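Local coordinates for protein 2-Cys Peroxiredoxin (Plasmodium vivax SaI-1, PDB 2I81) that probably reduces hydrogen peroxide and organic hydroperoxides through a reactive cysteine thiol, as typical 2-Cys peroxiredoxins do, at residues L57-L62 / S127-Y132; V140-F145 / L157-L162. One frame throughout, in Å; residues are numbered along the deposited sequence.

Contact 1: L57-L62 / S127-Y132; sequences LYFYPL and SISKDY
Phe59 and Leu57, both pointing from strand 54-59 toward helix 127-131, meet Ile128 and Tyr132 in a largely apolar interface. The tight part lies around the Phe59 ring. Its CE2 edge receives the methyl CG2 of Ile128 close to the ring plane, at 3.8 Å, and its CZ lies 4.0 Å from Tyr132 CB. The two rings lie obliquely, their planes at 49°. With Phe59 CG beside its own backbone N (chi1 -62°), this torsion carries the ring to the helix. Leu57 divides its branches: CD1 sits over one face of the Tyr132 ring, 4.0 Å from CZ, while CD2 covers a face of Phe59. Packing is looser between Leu57 CD1 and Ile128 CG2, 4.5 Å apart, and the far side of the helix, with Lys130 and Asp131, is exposed to solvent. The hydroxyl of Ser129 borders Phe59 CD2 but is hydrogen-bonded to Asp123, which also accepts from the Ile128 amide at the start of the helix. Since no hydrogen bond joins the segments, the helix is held over this face of the thioredoxin-fold sheet by shape and apolar burial, with Asp123 meeting the polar groups of Ser129 and Ile128.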
loop_
_atom_site.group_PDB
_atom_site.type_symbol
_atom_site.label_atom_id
_atom_site.label_comp_id
_atom_site.label_asym_id
_atom_site.label_seq_id
_atom_site.Cartn_x
_atom_site.Cartn_y
_atom_site.Cartn_z
ATOM N N LEU A 57 32.820 22.802 5.821
ATOM C CA LEU A 57 32.924 21.356 5.755
ATOM C C LEU A 57 33.401 20.993 4.358
ATOM O O LEU A 57 32.724 21.296 3.369
ATOM C CB LEU A 57 31.564 20.710 6.037
ATOM C CG LEU A 57 31.477 19.391 6.813
ATOM C CD1 LEU A 57 30.059 18.827 6.748
ATOM C CD2 LEU A 57 32.494 18.349 6.352
ATOM N N TYR A 58 34.568 20.360 4.267
ATOM C CA TYR A 58 35.057 19.885 2.977
ATOM C C TYR A 58 35.240 18.373 2.944
ATOM O O TYR A 58 35.836 17.786 3.849
ATOM C CB TYR A 58 36.320 20.639 2.523
ATOM C CG TYR A 58 37.627 20.227 3.168
ATOM C CD1 TYR A 58 38.091 20.864 4.317
ATOM C CD2 TYR A 58 38.421 19.225 2.605
ATOM C CE1 TYR A 58 39.299 20.498 4.903
ATOM C CE2 TYR A 58 39.628 18.849 3.186
ATOM C CZ TYR A 58 40.062 19.491 4.332
ATOM O OH TYR A 58 41.254 19.127 4.911
ATOM N N PHE A 59 34.696 17.755 1.901
ATOM C CA PHE A 59 34.785 16.314 1.718
ATOM C C PHE A 59 35.886 15.981 0.718
ATOM O O PHE A 59 36.127 16.733 -0.228
ATOM C CB PHE A 59 33.452 15.746 1.216
ATOM C CG PHE A 59 32.300 15.935 2.166
ATOM C CD1 PHE A 59 31.507 17.078 2.102
ATOM C CD2 PHE A 59 31.989 14.957 3.108
ATOM C CE1 PHE A 59 30.433 17.255 2.974
ATOM C CE2 PHE A 59 30.915 15.123 3.983
ATOM C CZ PHE A 59 30.136 16.275 3.916
ATOM N N TYR A 60 36.553 14.854 0.940
ATOM C CA TYR A 60 37.492 14.297 -0.026
ATOM C C TYR A 60 37.325 12.780 -0.012
ATOM O O TYR A 60 37.019 12.210 1.037
ATOM C CB TYR A 60 38.933 14.718 0.291
ATOM C CG TYR A 60 39.447 14.271 1.641
ATOM C CD1 TYR A 60 39.178 15.011 2.793
ATOM C CD2 TYR A 60 40.217 13.116 1.765
ATOM C CE1 TYR A 60 39.651 14.605 4.035
ATOM C CE2 TYR A 60 40.697 12.704 2.999
ATOM C CZ TYR A 60 40.410 13.451 4.130
ATOM O OH TYR A 60 40.884 13.043 5.355
ATOM N N PRO A 61 37.554 12.107 -1.105
ATOM C CA PRO A 61 37.323 10.681 -1.142
ATOM C C PRO A 61 38.096 9.810 -0.160
ATOM O O PRO A 61 37.508 9.044 0.520
ATOM C CB PRO A 61 37.621 10.336 -2.579
ATOM C CG PRO A 61 38.298 11.409 -3.092
ATOM C CD PRO A 61 37.879 12.598 -2.431
ATOM N N LEU A 62 39.402 9.916 -0.119
ATOM C CA LEU A 62 40.221 8.895 0.464
ATOM C C LEU A 62 41.532 9.369 1.004
ATOM O O LEU A 62 42.211 10.110 0.393
ATOM C CB LEU A 62 40.435 7.760 -0.504
ATOM C CG LEU A 62 39.324 6.751 -0.698
ATOM C CD1 LEU A 62 39.616 5.781 -1.700
ATOM C CD2 LEU A 62 38.818 6.105 0.497
ATOM N N SER A 127 27.152 8.277 6.732
ATOM C CA SER A 127 25.889 9.003 6.886
ATOM C C SER A 127 26.001 10.504 6.612
ATOM O O SER A 127 25.044 11.114 6.134
ATOM C CB SER A 127 25.275 8.752 8.266
ATOM O OG SER A 127 26.158 9.149 9.303
ATOM N N ILE A 128 27.159 11.093 6.909
ATOM C CA ILE A 128 27.385 12.521 6.648
ATOM C C ILE A 128 27.410 12.794 5.140
ATOM O O ILE A 128 26.791 13.752 4.669
ATOM C CB ILE A 128 28.678 13.053 7.328
ATOM C CG1 ILE A 128 28.672 12.724 8.826
ATOM C CG2 ILE A 128 28.825 14.562 7.112
ATOM C CD1 ILE A 128 30.042 12.770 9.479
ATOM N N SER A 129 28.115 11.944 4.393
ATOM C CA SER A 129 28.162 12.041 2.932
ATOM C C SER A 129 26.784 11.793 2.321
ATOM O O SER A 129 26.400 12.456 1.355
ATOM C CB SER A 129 29.175 11.049 2.357
ATOM O OG SER A 129 30.452 11.220 2.948
ATOM N N LYS A 130 26.053 10.834 2.893
ATOM C CA LYS A 130 24.687 10.526 2.469
ATOM C C LYS A 130 23.743 11.703 2.702
ATOM O O LYS A 130 22.912 12.013 1.842
ATOM C CB LYS A 130 24.155 9.282 3.190
ATOM C CG LYS A 130 24.635 7.963 2.611
ATOM C CD LYS A 130 24.085 6.779 3.393
ATOM C CE LYS A 130 24.691 5.467 2.913
ATOM N NZ LYS A 130 24.158 4.300 3.669
ATOM N N ASP A 131 23.872 12.350 3.860
ATOM C CA ASP A 131 23.026 13.494 4.200
ATOM C C ASP A 131 23.314 14.725 3.338
ATOM O O ASP A 131 22.397 15.479 3.008
ATOM C CB ASP A 131 23.127 13.838 5.692
ATOM C CG ASP A 131 22.440 12.808 6.583
ATOM O OD1 ASP A 131 21.515 12.108 6.110
ATOM O OD2 ASP A 131 22.823 12.705 7.767
ATOM N N TYR A 132 24.581 14.921 2.973
ATOM C CA TYR A 132 24.978 16.063 2.142
ATOM C C TYR A 132 24.934 15.759 0.645
ATOM O O TYR A 132 25.364 16.575 -0.178
ATOM C CB TYR A 132 26.351 16.589 2.569
ATOM C CG TYR A 132 26.273 17.449 3.806
ATOM C CD1 TYR A 132 26.229 16.876 5.076
ATOM C CD2 TYR A 132 26.212 18.838 3.708
ATOM C CE1 TYR A 132 26.141 17.660 6.217
ATOM C CE2 TYR A 132 26.124 19.634 4.844
ATOM C CZ TYR A 132 26.090 19.038 6.093
ATOM O OH TYR A 132 26.004 19.822 7.222
#

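Contact 2: V140-F145 / L157-L162; sequences VSLRAF and LLVNNL
Leu162 O is gripped by two nitrogens of Arg143, with NH2 at 2.6 Å and NE at 2.7 Å from that same oxygen. The carbonyl oxygen lies at the side of the guanidinium, only 2° out of its plane; NH2 arrives in the carbonyl plane, whereas NE stands well above it. A side chain extended from CG to NE carries the group past Asn160 to the chain beyond the strand. The remaining nitrogen, NH1, forms a salt bridge with Glu71 of helix 67-77, which helps fix the guanidinium's rotation.

Next to this grip runs an antiparallel ladder. Asn160 N gives an almost straight bond (176°) to Arg143 O, 2.8 Å long, while the return bond from Arg143 N is weak. Phe145 and Leu158 exchange backbone bonds both ways, and their CB atoms pack 4.0 Å apart. Val159, on the face it shares with Ala144, touches Leu142 CD1 through CG1 at 3.8 Å, the two side chains crossing at about a right angle; past the paired strands Leu142 CD2 meets Leu162 CD1 at 3.7 Å.

Strand 154-160 also pairs with a strand of the third subunit, where His156 of that subunit hydrogen-bonds Asn160 OD1. The hairpin thus carries the sheet across a subunit interface, and the paired Arg143 charge probably polarises the Leu162 carbonyl while tying the strand's exit to helix 67-77.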
loop_
_atom_site.group_PDB
_atom_site.type_symbol
_atom_site.label_atom_id
_atom_site.label_comp_id
_atom_site.label_asym_id
_atom_site.label_seq_id
_atom_site.Cartn_x
_atom_site.Cartn_y
_atom_site.Cartn_z
ATOM N N VAL A 140 32.718 6.412 -1.549
ATOM C CA VAL A 140 33.500 7.557 -1.089
ATOM C C VAL A 140 32.766 8.857 -1.395
ATOM O O VAL A 140 31.933 8.904 -2.302
ATOM C CB VAL A 140 34.917 7.583 -1.735
ATOM C CG1 VAL A 140 35.725 6.360 -1.324
ATOM C CG2 VAL A 140 34.832 7.679 -3.262
ATOM N N SER A 141 33.073 9.909 -0.641
ATOM C CA SER A 141 32.453 11.211 -0.866
ATOM C C SER A 141 33.163 11.979 -1.979
ATOM O O SER A 141 34.380 11.872 -2.135
ATOM C CB SER A 141 32.438 12.036 0.424
ATOM O OG SER A 141 33.748 12.380 0.835
ATOM N N LEU A 142 32.397 12.748 -2.750
ATOM C CA LEU A 142 32.958 13.609 -3.795
ATOM C C LEU A 142 33.671 14.806 -3.168
ATOM O O LEU A 142 33.482 15.093 -1.983
ATOM C CB LEU A 142 31.854 14.091 -4.744
ATOM C CG LEU A 142 31.221 13.083 -5.708
ATOM C CD1 LEU A 142 29.829 13.535 -6.117
ATOM C CD2 LEU A 142 32.092 12.867 -6.940
ATOM N N ARG A 143 34.489 15.501 -3.956
ATOM C CA ARG A 143 35.188 16.692 -3.467
ATOM C C ARG A 143 34.219 17.851 -3.320
ATOM O O ARG A 143 33.886 18.521 -4.301
ATOM C CB ARG A 143 36.329 17.080 -4.402
ATOM C CG ARG A 143 37.442 16.087 -4.391
ATOM C CD ARG A 143 38.531 16.438 -5.372
ATOM N NE ARG A 143 39.227 15.222 -5.770
ATOM C CZ ARG A 143 40.047 14.529 -4.984
ATOM N NH1 ARG A 143 40.307 14.932 -3.745
ATOM N NH2 ARG A 143 40.622 13.426 -5.442
ATOM N N ALA A 144 33.766 18.087 -2.093
ATOM C CA ALA A 144 32.715 19.069 -1.864
ATOM C C ALA A 144 33.067 20.143 -0.845
ATOM O O ALA A 144 33.660 19.858 0.193
ATOM C CB ALA A 144 31.419 18.374 -1.475
ATOM N N PHE A 145 32.693 21.379 -1.165
ATOM C CA PHE A 145 32.719 22.471 -0.203
ATOM C C PHE A 145 31.307 22.762 0.265
ATOM O O PHE A 145 30.395 22.925 -0.549
ATOM C CB PHE A 145 33.314 23.741 -0.816
ATOM C CG PHE A 145 34.815 23.788 -0.802
ATOM C CD1 PHE A 145 35.502 24.498 -1.779
ATOM C CD2 PHE A 145 35.546 23.123 0.179
ATOM C CE1 PHE A 145 36.893 24.556 -1.776
ATOM C CE2 PHE A 145 36.937 23.172 0.189
ATOM C CZ PHE A 145 37.610 23.891 -0.789
ATOM N N LEU A 157 27.656 25.732 -2.003
ATOM C CA LEU A 157 27.947 24.332 -2.266
ATOM C C LEU A 157 28.779 24.216 -3.537
ATOM O O LEU A 157 28.456 24.826 -4.557
ATOM C CB LEU A 157 26.647 23.528 -2.398
ATOM C CG LEU A 157 26.719 22.034 -2.742
ATOM C CD1 LEU A 157 27.385 21.225 -1.634
ATOM C CD2 LEU A 157 25.327 21.492 -3.035
ATOM N N LEU A 158 29.853 23.438 -3.462
ATOM C CA LEU A 158 30.705 23.187 -4.614
ATOM C C LEU A 158 31.051 21.709 -4.648
ATOM O O LEU A 158 31.612 21.180 -3.691
ATOM C CB LEU A 158 31.976 24.043 -4.539
ATOM C CG LEU A 158 32.950 24.049 -5.724
ATOM C CD1 LEU A 158 33.632 25.401 -5.844
ATOM C CD2 LEU A 158 33.989 22.933 -5.626
ATOM N N VAL A 159 30.709 21.045 -5.748
ATOM C CA VAL A 159 31.011 19.625 -5.904
ATOM C C VAL A 159 31.844 19.387 -7.162
ATOM O O VAL A 159 31.402 19.678 -8.277
ATOM C CB VAL A 159 29.727 18.749 -5.939
ATOM C CG1 VAL A 159 30.087 17.275 -5.843
ATOM C CG2 VAL A 159 28.772 19.124 -4.810
ATOM N N ASN A 160 33.056 18.873 -6.967
ATOM C CA ASN A 160 33.922 18.463 -8.068
ATOM C C ASN A 160 33.976 16.946 -8.167
ATOM O O ASN A 160 33.801 16.245 -7.165
ATOM C CB ASN A 160 35.341 19.010 -7.877
ATOM C CG ASN A 160 35.461 20.487 -8.222
ATOM O OD1 ASN A 160 34.472 21.155 -8.525
ATOM N ND2 ASN A 160 36.684 21.003 -8.176
ATOM N N ASN A 161 34.218 16.441 -9.374
ATOM C CA ASN A 161 34.480 15.018 -9.562
ATOM C C ASN A 161 35.859 14.670 -8.997
ATOM O O ASN A 161 36.680 15.560 -8.760
ATOM C CB ASN A 161 34.375 14.635 -11.041
ATOM C CG ASN A 161 33.931 13.192 -11.245
ATOM O OD1 ASN A 161 33.791 12.424 -10.291
ATOM N ND2 ASN A 161 33.708 12.819 -12.500
ATOM N N LEU A 162 36.106 13.378 -8.789
ATOM C CA LEU A 162 37.308 12.893 -8.096
ATOM C C LEU A 162 38.654 13.396 -8.632
ATOM O O LEU A 162 39.616 13.521 -7.871
ATOM C CB LEU A 162 37.310 11.359 -8.039
ATOM C CG LEU A 162 36.661 10.664 -6.833
ATOM C CD1 LEU A 162 35.146 10.846 -6.800
ATOM C CD2 LEU A 162 37.011 9.182 -6.831
#

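Contacts 1 and 2 share one sheet, in which strands 54-59 and 140-148 are antiparallel neighbours; their centres lie about 8 Å apart. All touching residues of contact 1 are buried, while contact 2 reaches a partly exposed end at Asn161 and Leu162. Phe59 joins them, its side chain serving contact 1 while its backbone N probably bonds to Ala144 O, 2.9 Å away, in contact 2. Ser129 and Ser141 also touch along this seam. The first contact sets a helix on a sheet face through side chains alone, whereas the second builds the sheet itself through backbone bonds and an arginine grip. Contact 2 continues outward to another subunit through strand 154-160; the touching residues of contact 1 meet within one chain.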